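Local coordinates for protein beta-galactosidase (Geobacillus stearothermophilus, PDB 5DFA) that probably hydrolyses terminal non-reducing beta-D-galactose residues from beta-D-galactosides, as a zinc-containing member of glycoside hydrolase family 42, at residues S282-P287 and L319-T324; R409-A414 and S466-L471; Y65-L70 and Q134-L139. The protein carries 1 engineered substitution. All coordinates share one frame; numbering follows the deposited sequence.

Contact 1 of 3, residues S282-P287 and L319-T324; sequences SWDAYP and LLMACT. Engineered in segment 319-324: Ala-322 (natural residue Glu).
Asp-284 and Tyr-286 both turn their polar ends onto the methyl group of Ala-322, an engineered residue at the position of the predicted catalytic nucleophile, a glutamate in the natural enzyme. The carboxylate arrives from the paired strand, its OD2 3.2 Å from Ala-322 CB and also against the CB of Met-321; OD1 is hydrogen-bonded to Asn-255 ND2. Tyr-286, two residues on from Asp-284, leans across: with CG beside the backbone N (chi1 -54°), the ring passes obliquely along Cys-323 and Thr-324 and brings OH to 3.3 Å from Ala-322 CB. The hydroxyl is hydrogen-bonded to a glycerol, probably from the crystallisation liquor, and the ring lies near Trp-330, a predicted substrate-binding residue, consistent with this end lining the substrate pocket. The side chain of Asp-284 also approaches Glu-158, the predicted proton donor. At a beta bulge, Met-321 directs its CB toward strand 282-285, and its chain, bent at chi2 and chi3, lays CE 3.8 Å from Ser-282 CB. Leu-320 points to the other face, where its CD1 lies obliquely off the Trp-283 ring and touches Ala-285 CB at 3.9 Å.

The backbones run parallel. Trp-283 O accepts from Met-321 N (3.0 Å), which approaches from 37° out of the carbonyl plane; the bulge then shifts the register by one, and Ala-285 N meets Ala-322 O nearly head-on at 2.9 Å. Beyond the bulge, a water accepts from Thr-324 N and donates to Ala-285 O, bridging the diverging ends.

These are neighbouring strands of the TIM barrel, joined by a beta-alpha-beta crossover through helix 296-311, whose Ile-306 and Tyr-310 pack on Trp-283. Strand 252-257 flanks 282-285, and strand 354-359 flanks 318-323.

Contact 2 of 3, residues R409-A414 and S466-L471; sequences RPAEVA and SRYKLL
With CG set beside its backbone N (chi1 -62°), Tyr-468 turns one ring face to Ala-414, whose CB stands 3.5 Å from the ring centroid and only 9° off the ring normal. This is a CH-pi contact almost at the ring centre. The opposite ring face receives CG of the preceding Arg-467, so the tyrosine is sandwiched between two aliphatic groups. Ala-411 O meets the ring obliquely at CD1 and CE1, while the carbonyl carbon C of Glu-412 lies at its edge, near the ring plane. The phenol OH is hydrogen-bonded to Asp-457 OD2 on strand 456-459, which helps hold the far end of the ring.

Glu-412 O is gripped twice: Lys-469 N comes at 2.9 Å in the carbonyl plane, on a lone pair, and Leu-470 N at 3.2 Å with an N-H...O angle of 168°. From here the chains pair as parallel strands of the mixed sheet in the trimerisation domain, where strand 413-416 lies between 456-459 and 470-473. Ala-414 N continues the ladder to Leu-470 O at 2.8 Å. Val-413 and Leu-470 run side by side on one face, CG1 4.0 Å from CD2, and both also pack on Phe-449 of helix 438-451. Ala-414 and Leu-471 occupy the other face.

Just before the strands, Glu-412 and Lys-469 extend alongside each other in the same direction. Lys-469 NZ makes its stronger hydrogen bond to Leu-614 O, and the one to Glu-412 OE2 (3.2 Å) within their salt bridge is weak.

Contact 3 of 3, residues Y65-L70 and Q134-L139; sequences YRFEWL and QHINRL
Tyr-65 meets Leu-139 and Ile-136 where the loop leading into helix 68-79 packs on helix 127-144, in the helical layer round the TIM barrel, away from the annotated sites. From CB, which points at the helix, the tyrosine side chain runs out with CG beside the backbone N (chi1 -63°). Tyr-65 CD1 is 4.1 Å from Leu-139 CD1, the methyl that sits over one face of the ring. At the next atom the packing tightens: CE1 lies 3.5 Å from the same methyl and 4.0 Å from Ile-136 CD1, which meets the ring obliquely. CZ is equally close to the leucine methyl, which is thus displaced toward the hydroxyl end, 30° off the ring normal. This is a CH-pi contact in which the two side chains cross at about a right angle.

Phe-67, two residues on in the same loop, packs beside it against helix 127-144. The end of its ring, CZ, stands 4.1 Å from Leu-139 CB, and farther along the same helix it packs on Leu-140, Arg-143 and Tyr-144. Leu-139 therefore serves both rings, offering CD1 to Tyr-65 and CB to Phe-67, while Ile-136 also touches Trp-55 of helix 55-58. Tyr-65 OH ends 3.8 Å from CE1 of the exposed His-135.

In the fold
Contacts 1 and 3 belong to the catalytic barrel domain, contact 2 to the trimerisation domain; none shares an element with another. Contact 1 is the buried core, two adjacent barrel strands whose ladder holds Asp-284 and Tyr-286 beside the predicted catalytic residues. Contact 2 is also buried and also parallel strand pairing, but lies away from the annotated sites, with aliphatic and aromatic packing plus a charged pair just before the strands. Contact 3, by contrast, sits partly buried at the periphery, joining a loop and a helix through side chains alone. The centre of contact 1 lies about 26 Å from the centres of both other contacts, which are on opposite sides of the chain's centre.

Contact 1 of 3, residues S282-P287 and L319-T324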
loop_
_atom_site.group_PDB
_atom_site.type_symbol
_atom_site.label_atom_id
_atom_site.label_comp_id
_atom_site.label_asym_id
_atom_site.label_seq_id
_atom_site.Cartn_x
_atom_site.Cartn_y
_atom_site.Cartn_z
ATOM N N SER A 282 -34.696 -4.114 3.682
ATOM C CA SER A 282 -34.244 -2.942 4.422
ATOM C C SER A 282 -32.743 -2.758 4.238
ATOM O O SER A 282 -32.011 -3.738 4.103
ATOM C CB SER A 282 -34.587 -3.073 5.907
ATOM O OG SER A 282 -33.867 -4.137 6.505
ATOM N N TRP A 283 -32.279 -1.511 4.228
ATOM C CA TRP A 283 -30.852 -1.268 4.041
ATOM C C TRP A 283 -30.366 0.041 4.659
ATOM O O TRP A 283 -31.154 0.933 4.974
ATOM C CB TRP A 283 -30.505 -1.303 2.549
ATOM C CG TRP A 283 -30.787 -0.041 1.792
ATOM C CD1 TRP A 283 -32.011 0.468 1.468
ATOM C CD2 TRP A 283 -29.819 0.849 1.223
ATOM N NE1 TRP A 283 -31.864 1.632 0.750
ATOM C CE2 TRP A 283 -30.528 1.885 0.586
ATOM C CE3 TRP A 283 -28.421 0.873 1.201
ATOM C CZ2 TRP A 283 -29.887 2.936 -0.068
ATOM C CZ3 TRP A 283 -27.787 1.916 0.552
ATOM C CH2 TRP A 283 -28.519 2.932 -0.075
ATOM N N ASP A 284 -29.051 0.133 4.831
ATOM C CA ASP A 284 -28.428 1.266 5.501
ATOM C C ASP A 284 -27.652 2.132 4.515
ATOM O O ASP A 284 -26.719 1.663 3.863
ATOM C CB ASP A 284 -27.500 0.777 6.615
ATOM C CG ASP A 284 -28.172 -0.231 7.529
ATOM O OD1 ASP A 284 -27.474 -1.131 8.040
ATOM O OD2 ASP A 284 -29.400 -0.128 7.730
ATOM N N ALA A 285 -28.039 3.400 4.417
ATOM C CA ALA A 285 -27.441 4.312 3.450
ATOM C C ALA A 285 -26.558 5.359 4.116
ATOM O O ALA A 285 -27.002 6.080 5.009
ATOM C CB ALA A 285 -28.523 4.991 2.639
ATOM N N TYR A 286 -25.309 5.445 3.670
ATOM C CA TYR A 286 -24.400 6.474 4.160
ATOM C C TYR A 286 -23.621 7.129 3.024
ATOM O O TYR A 286 -22.416 6.916 2.891
ATOM C CB TYR A 286 -23.432 5.884 5.187
ATOM C CG TYR A 286 -24.122 5.161 6.320
ATOM C CD1 TYR A 286 -24.789 5.865 7.314
ATOM C CD2 TYR A 286 -24.110 3.773 6.393
ATOM C CE1 TYR A 286 -25.424 5.207 8.351
ATOM C CE2 TYR A 286 -24.741 3.107 7.427
ATOM C CZ TYR A 286 -25.397 3.830 8.403
ATOM O OH TYR A 286 -26.027 3.172 9.434
ATOM N N PRO A 287 -24.311 7.931 2.196
ATOM C CA PRO A 287 -23.628 8.647 1.115
ATOM C C PRO A 287 -22.737 9.751 1.670
ATOM O O PRO A 287 -23.139 10.448 2.603
ATOM C CB PRO A 287 -24.781 9.237 0.289
ATOM C CG PRO A 287 -26.021 8.536 0.767
ATOM C CD PRO A 287 -25.757 8.201 2.196
ATOM N N LEU A 319 -37.614 -0.455 3.386
ATOM C CA LEU A 319 -37.466 0.325 4.607
ATOM C C LEU A 319 -36.029 0.780 4.815
ATOM O O LEU A 319 -35.136 -0.042 4.993
ATOM C CB LEU A 319 -37.925 -0.485 5.822
ATOM C CG LEU A 319 -39.403 -0.869 5.914
ATOM C CD1 LEU A 319 -39.670 -1.625 7.204
ATOM C CD2 LEU A 319 -40.292 0.360 5.819
ATOM N N LEU A 320 -35.805 2.088 4.792
ATOM C CA LEU A 320 -34.507 2.615 5.188
ATOM C C LEU A 320 -34.299 2.292 6.660
ATOM O O LEU A 320 -34.926 2.896 7.527
ATOM C CB LEU A 320 -34.419 4.121 4.946
ATOM C CG LEU A 320 -33.043 4.744 5.191
ATOM C CD1 LEU A 320 -32.027 4.224 4.184
ATOM C CD2 LEU A 320 -33.120 6.263 5.150
ATOM N N MET A 321 -33.434 1.321 6.937
ATOM C CA MET A 321 -33.221 0.867 8.305
ATOM C C MET A 321 -32.247 1.775 9.044
ATOM O O MET A 321 -32.325 1.919 10.265
ATOM C CB MET A 321 -32.713 -0.578 8.319
ATOM C CG MET A 321 -32.626 -1.194 9.708
ATOM S SD MET A 321 -34.181 -1.096 10.617
ATOM C CE MET A 321 -35.275 -2.002 9.524
ATOM N N ALA A 322 -31.332 2.392 8.304
ATOM C CA ALA A 322 -30.363 3.291 8.919
ATOM C C ALA A 322 -29.800 4.321 7.946
ATOM O O ALA A 322 -29.515 4.022 6.786
ATOM C CB ALA A 322 -29.228 2.491 9.542
ATOM N N CYS A 323 -29.664 5.542 8.446
ATOM C CA CYS A 323 -28.931 6.606 7.777
ATOM C C CYS A 323 -28.489 7.559 8.875
ATOM O O CYS A 323 -28.985 7.476 9.996
ATOM C CB CYS A 323 -29.789 7.321 6.733
ATOM S SG CYS A 323 -31.096 8.366 7.419
ATOM N N THR A 324 -27.559 8.456 8.576
ATOM C CA THR A 324 -27.143 9.420 9.585
ATOM C C THR A 324 -27.845 10.759 9.372
ATOM O O THR A 324 -27.973 11.234 8.242
ATOM C CB THR A 324 -25.609 9.618 9.598
ATOM O OG1 THR A 324 -25.255 10.546 10.633
ATOM C CG2 THR A 324 -25.101 10.130 8.256
HETATM O O HOH W 1 -26.965 8.819 5.701
#

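Contact 2 of 3, residues R409-A414 and S466-L471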
loop_
_atom_site.group_PDB
_atom_site.type_symbol
_atom_site.label_atom_id
_atom_site.label_comp_id
_atom_site.label_asym_id
_atom_site.label_seq_id
_atom_site.Cartn_x
_atom_site.Cartn_y
_atom_site.Cartn_z
ATOM N N ARG A 409 -44.541 1.990 -7.436
ATOM C CA ARG A 409 -44.125 2.823 -8.558
ATOM C C ARG A 409 -43.621 1.975 -9.721
ATOM O O ARG A 409 -42.414 1.801 -9.893
ATOM C CB ARG A 409 -43.042 3.810 -8.115
ATOM C CG ARG A 409 -42.065 3.246 -7.092
ATOM C CD ARG A 409 -40.865 4.157 -6.924
ATOM N NE ARG A 409 -40.088 4.251 -8.156
ATOM C CZ ARG A 409 -39.297 5.273 -8.468
ATOM N NH1 ARG A 409 -39.179 6.299 -7.636
ATOM N NH2 ARG A 409 -38.628 5.269 -9.611
ATOM N N PRO A 410 -44.551 1.444 -10.529
ATOM C CA PRO A 410 -44.212 0.586 -11.670
ATOM C C PRO A 410 -43.358 1.314 -12.703
ATOM O O PRO A 410 -43.555 2.506 -12.935
ATOM C CB PRO A 410 -45.579 0.216 -12.257
ATOM C CG PRO A 410 -46.564 0.490 -11.164
ATOM C CD PRO A 410 -46.005 1.647 -10.408
ATOM N N ALA A 411 -42.417 0.599 -13.310
ATOM C CA ALA A 411 -41.538 1.190 -14.309
ATOM C C ALA A 411 -41.639 0.452 -15.638
ATOM O O ALA A 411 -41.971 -0.732 -15.678
ATOM C CB ALA A 411 -40.100 1.194 -13.813
ATOM N N GLU A 412 -41.356 1.162 -16.724
ATOM C CA GLU A 412 -41.348 0.565 -18.053
ATOM C C GLU A 412 -39.921 0.232 -18.470
ATOM O O GLU A 412 -39.698 -0.481 -19.448
ATOM C CB GLU A 412 -41.990 1.508 -19.074
ATOM C CG GLU A 412 -43.449 1.831 -18.795
ATOM C CD GLU A 412 -44.010 2.861 -19.757
ATOM O OE1 GLU A 412 -43.653 4.051 -19.631
ATOM O OE2 GLU A 412 -44.810 2.481 -20.639
ATOM N N VAL A 413 -38.961 0.754 -17.714
ATOM C CA VAL A 413 -37.547 0.559 -18.010
ATOM C C VAL A 413 -36.867 -0.249 -16.909
ATOM O O VAL A 413 -37.073 0.009 -15.722
ATOM C CB VAL A 413 -36.817 1.908 -18.176
ATOM C CG1 VAL A 413 -35.359 1.690 -18.557
ATOM C CG2 VAL A 413 -37.519 2.766 -19.219
ATOM N N ALA A 414 -36.060 -1.227 -17.306
ATOM C CA ALA A 414 -35.351 -2.062 -16.346
ATOM C C ALA A 414 -33.869 -2.190 -16.683
ATOM O O ALA A 414 -33.494 -2.317 -17.848
ATOM C CB ALA A 414 -35.993 -3.438 -16.270
ATOM N N SER A 466 -41.039 -9.648 -18.736
ATOM C CA SER A 466 -42.120 -9.382 -19.685
ATOM C C SER A 466 -42.810 -8.025 -19.520
ATOM O O SER A 466 -43.236 -7.422 -20.506
ATOM C CB SER A 466 -43.171 -10.490 -19.591
ATOM O OG SER A 466 -43.735 -10.551 -18.293
ATOM N N ARG A 467 -42.919 -7.545 -18.286
ATOM C CA ARG A 467 -43.677 -6.324 -18.018
ATOM C C ARG A 467 -42.972 -5.056 -18.503
ATOM O O ARG A 467 -43.577 -3.985 -18.553
ATOM C CB ARG A 467 -43.974 -6.197 -16.522
ATOM C CG ARG A 467 -42.738 -6.123 -15.640
ATOM C CD ARG A 467 -43.087 -5.640 -14.240
ATOM N NE ARG A 467 -44.103 -6.477 -13.607
ATOM C CZ ARG A 467 -43.836 -7.464 -12.756
ATOM N NH1 ARG A 467 -42.582 -7.740 -12.431
ATOM N NH2 ARG A 467 -44.824 -8.174 -12.231
ATOM N N TYR A 468 -41.699 -5.176 -18.864
ATOM C CA TYR A 468 -40.913 -4.008 -19.248
ATOM C C TYR A 468 -40.854 -3.802 -20.759
ATOM O O TYR A 468 -40.834 -4.762 -21.529
ATOM C CB TYR A 468 -39.494 -4.121 -18.685
ATOM C CG TYR A 468 -39.445 -4.167 -17.176
ATOM C CD1 TYR A 468 -39.541 -3.003 -16.424
ATOM C CD2 TYR A 468 -39.304 -5.373 -16.501
ATOM C CE1 TYR A 468 -39.497 -3.039 -15.043
ATOM C CE2 TYR A 468 -39.260 -5.417 -15.121
ATOM C CZ TYR A 468 -39.357 -4.248 -14.398
ATOM O OH TYR A 468 -39.314 -4.285 -13.023
ATOM N N LYS A 469 -40.835 -2.538 -21.172
ATOM C CA LYS A 469 -40.656 -2.182 -22.574
ATOM C C LYS A 469 -39.189 -2.295 -22.963
ATOM O O LYS A 469 -38.851 -2.801 -24.032
ATOM C CB LYS A 469 -41.145 -0.757 -22.844
ATOM C CG LYS A 469 -42.651 -0.581 -22.859
ATOM C CD LYS A 469 -43.013 0.831 -23.296
ATOM C CE LYS A 469 -44.511 0.992 -23.501
ATOM N NZ LYS A 469 -44.866 2.396 -23.848
ATOM N N LEU A 470 -38.328 -1.812 -22.075
ATOM C CA LEU A 470 -36.900 -1.725 -22.339
ATOM C C LEU A 470 -36.091 -2.338 -21.206
ATOM O O LEU A 470 -36.256 -1.967 -20.044
ATOM C CB LEU A 470 -36.493 -0.264 -22.545
ATOM C CG LEU A 470 -35.002 0.074 -22.601
ATOM C CD1 LEU A 470 -34.351 -0.523 -23.838
ATOM C CD2 LEU A 470 -34.797 1.581 -22.553
ATOM N N LEU A 471 -35.220 -3.284 -21.543
ATOM C CA LEU A 471 -34.324 -3.860 -20.553
ATOM C C LEU A 471 -32.885 -3.605 -20.988
ATOM O O LEU A 471 -32.492 -3.929 -22.110
ATOM C CB LEU A 471 -34.589 -5.360 -20.373
ATOM C CG LEU A 471 -34.199 -6.069 -19.062
ATOM C CD1 LEU A 471 -34.428 -7.567 -19.187
ATOM C CD2 LEU A 471 -32.773 -5.791 -18.611
#

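Contact 3 of 3, residues Y65-L70 and Q134-L139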
loop_
_atom_site.group_PDB
_atom_site.type_symbol
_atom_site.label_atom_id
_atom_site.label_comp_id
_atom_site.label_asym_id
_atom_site.label_seq_id
_atom_site.Cartn_x
_atom_site.Cartn_y
_atom_site.Cartn_z
ATOM N N TYR A 65 -30.196 -13.957 33.153
ATOM C CA TYR A 65 -30.873 -13.043 32.241
ATOM C C TYR A 65 -31.374 -11.767 32.912
ATOM O O TYR A 65 -31.766 -11.769 34.079
ATOM C CB TYR A 65 -32.036 -13.762 31.555
ATOM C CG TYR A 65 -31.592 -14.923 30.696
ATOM C CD1 TYR A 65 -31.125 -14.717 29.404
ATOM C CD2 TYR A 65 -31.632 -16.226 31.179
ATOM C CE1 TYR A 65 -30.714 -15.774 28.615
ATOM C CE2 TYR A 65 -31.224 -17.291 30.396
ATOM C CZ TYR A 65 -30.766 -17.059 29.115
ATOM O OH TYR A 65 -30.359 -18.114 28.332
ATOM N N ARG A 66 -31.350 -10.677 32.150
ATOM C CA ARG A 66 -31.807 -9.374 32.621
ATOM C C ARG A 66 -32.775 -8.762 31.613
ATOM O O ARG A 66 -32.374 -7.975 30.757
ATOM C CB ARG A 66 -30.618 -8.436 32.846
ATOM C CG ARG A 66 -29.605 -8.930 33.867
ATOM C CD ARG A 66 -30.085 -8.686 35.288
ATOM N NE ARG A 66 -29.103 -9.117 36.279
ATOM C CZ ARG A 66 -29.141 -10.286 36.910
ATOM N NH1 ARG A 66 -30.120 -11.146 36.660
ATOM N NH2 ARG A 66 -28.204 -10.594 37.796
ATOM N N PHE A 67 -34.049 -9.128 31.716
ATOM C CA PHE A 67 -35.048 -8.688 30.746
ATOM C C PHE A 67 -35.863 -7.492 31.226
ATOM O O PHE A 67 -36.656 -6.936 30.466
ATOM C CB PHE A 67 -35.998 -9.839 30.403
ATOM C CG PHE A 67 -35.394 -10.882 29.507
ATOM C CD1 PHE A 67 -35.156 -10.611 28.170
ATOM C CD2 PHE A 67 -35.078 -12.139 29.997
ATOM C CE1 PHE A 67 -34.606 -11.570 27.340
ATOM C CE2 PHE A 67 -34.529 -13.101 29.172
ATOM C CZ PHE A 67 -34.292 -12.817 27.842
ATOM N N GLU A 68 -35.668 -7.098 32.482
ATOM C CA GLU A 68 -36.474 -6.042 33.092
ATOM C C GLU A 68 -36.331 -4.705 32.371
ATOM O O GLU A 68 -37.328 -4.037 32.093
ATOM C CB GLU A 68 -36.108 -5.869 34.569
ATOM C CG GLU A 68 -36.386 -7.088 35.438
ATOM C CD GLU A 68 -35.295 -8.138 35.343
ATOM O OE1 GLU A 68 -34.124 -7.762 35.121
ATOM O OE2 GLU A 68 -35.610 -9.337 35.488
ATOM N N TRP A 69 -35.094 -4.318 32.076
ATOM C CA TRP A 69 -34.830 -3.044 31.413
ATOM C C TRP A 69 -35.514 -2.979 30.052
ATOM O O TRP A 69 -35.998 -1.925 29.642
ATOM C CB TRP A 69 -33.323 -2.813 31.258
ATOM C CG TRP A 69 -32.658 -3.735 30.276
ATOM C CD1 TRP A 69 -32.051 -4.926 30.551
ATOM C CD2 TRP A 69 -32.533 -3.540 28.860
ATOM N NE1 TRP A 69 -31.560 -5.486 29.396
ATOM C CE2 TRP A 69 -31.842 -4.656 28.345
ATOM C CE3 TRP A 69 -32.941 -2.532 27.980
ATOM C CZ2 TRP A 69 -31.548 -4.789 26.988
ATOM C CZ3 TRP A 69 -32.650 -2.669 26.633
ATOM C CH2 TRP A 69 -31.960 -3.788 26.151
ATOM N N LEU A 70 -35.558 -4.112 29.359
ATOM C CA LEU A 70 -36.154 -4.173 28.031
ATOM C C LEU A 70 -37.678 -4.173 28.123
ATOM O O LEU A 70 -38.359 -3.661 27.235
ATOM C CB LEU A 70 -35.660 -5.409 27.276
ATOM C CG LEU A 70 -36.122 -5.562 25.826
ATOM C CD1 LEU A 70 -35.809 -4.306 25.030
ATOM C CD2 LEU A 70 -35.475 -6.777 25.183
ATOM N N GLN A 134 -30.333 -19.136 18.458
ATOM C CA GLN A 134 -31.734 -19.512 18.310
ATOM C C GLN A 134 -32.424 -19.540 19.670
ATOM O O GLN A 134 -33.616 -19.246 19.776
ATOM C CB GLN A 134 -31.875 -20.871 17.619
ATOM C CG GLN A 134 -33.319 -21.223 17.282
ATOM C CD GLN A 134 -33.475 -22.623 16.726
ATOM O OE1 GLN A 134 -33.825 -23.554 17.450
ATOM N NE2 GLN A 134 -33.230 -22.777 15.430
ATOM N N HIS A 135 -31.669 -19.891 20.706
ATOM C CA HIS A 135 -32.201 -19.918 22.064
ATOM C C HIS A 135 -32.614 -18.517 22.502
ATOM O O HIS A 135 -33.746 -18.303 22.933
ATOM C CB HIS A 135 -31.171 -20.498 23.040
ATOM C CG HIS A 135 -31.700 -20.725 24.424
ATOM N ND1 HIS A 135 -32.424 -19.781 25.117
ATOM C CD2 HIS A 135 -31.602 -21.796 25.250
ATOM C CE1 HIS A 135 -32.755 -20.257 26.303
ATOM N NE2 HIS A 135 -32.265 -21.481 26.406
ATOM N N ILE A 136 -31.688 -17.570 22.391
ATOM C CA ILE A 136 -31.939 -16.205 22.837
ATOM C C ILE A 136 -33.046 -15.554 22.005
ATOM O O ILE A 136 -33.798 -14.718 22.506
ATOM C CB ILE A 136 -30.647 -15.346 22.789
ATOM C CG1 ILE A 136 -30.866 -13.995 23.474
ATOM C CG2 ILE A 136 -30.148 -15.168 21.361
ATOM C CD1 ILE A 136 -31.122 -14.102 24.959
ATOM N N ASN A 137 -33.160 -15.957 20.742
ATOM C CA ASN A 137 -34.235 -15.475 19.882
ATOM C C ASN A 137 -35.585 -15.995 20.354
ATOM O O ASN A 137 -36.582 -15.272 20.335
ATOM C CB ASN A 137 -33.995 -15.886 18.428
ATOM C CG ASN A 137 -32.857 -15.120 17.784
ATOM O OD1 ASN A 137 -32.168 -14.340 18.442
ATOM N ND2 ASN A 137 -32.646 -15.348 16.492
ATOM N N ARG A 138 -35.608 -17.253 20.781
ATOM C CA ARG A 138 -36.828 -17.872 21.284
ATOM C C ARG A 138 -37.295 -17.188 22.563
ATOM O O ARG A 138 -38.488 -16.950 22.747
ATOM C CB ARG A 138 -36.611 -19.367 21.528
ATOM C CG ARG A 138 -37.833 -20.090 22.072
ATOM C CD ARG A 138 -37.628 -21.595 22.074
ATOM N NE ARG A 138 -37.259 -22.092 20.751
ATOM C CZ ARG A 138 -38.133 -22.405 19.801
ATOM N NH1 ARG A 138 -39.434 -22.275 20.021
ATOM N NH2 ARG A 138 -37.705 -22.850 18.626
ATOM N N LEU A 139 -36.349 -16.872 23.443
ATOM C CA LEU A 139 -36.655 -16.162 24.679
ATOM C C LEU A 139 -37.282 -14.803 24.387
ATOM O O LEU A 139 -38.259 -14.409 25.023
ATOM C CB LEU A 139 -35.395 -15.989 25.527
ATOM C CG LEU A 139 -34.802 -17.264 26.131
ATOM C CD1 LEU A 139 -33.622 -16.929 27.025
ATOM C CD2 LEU A 139 -35.860 -18.036 26.902
#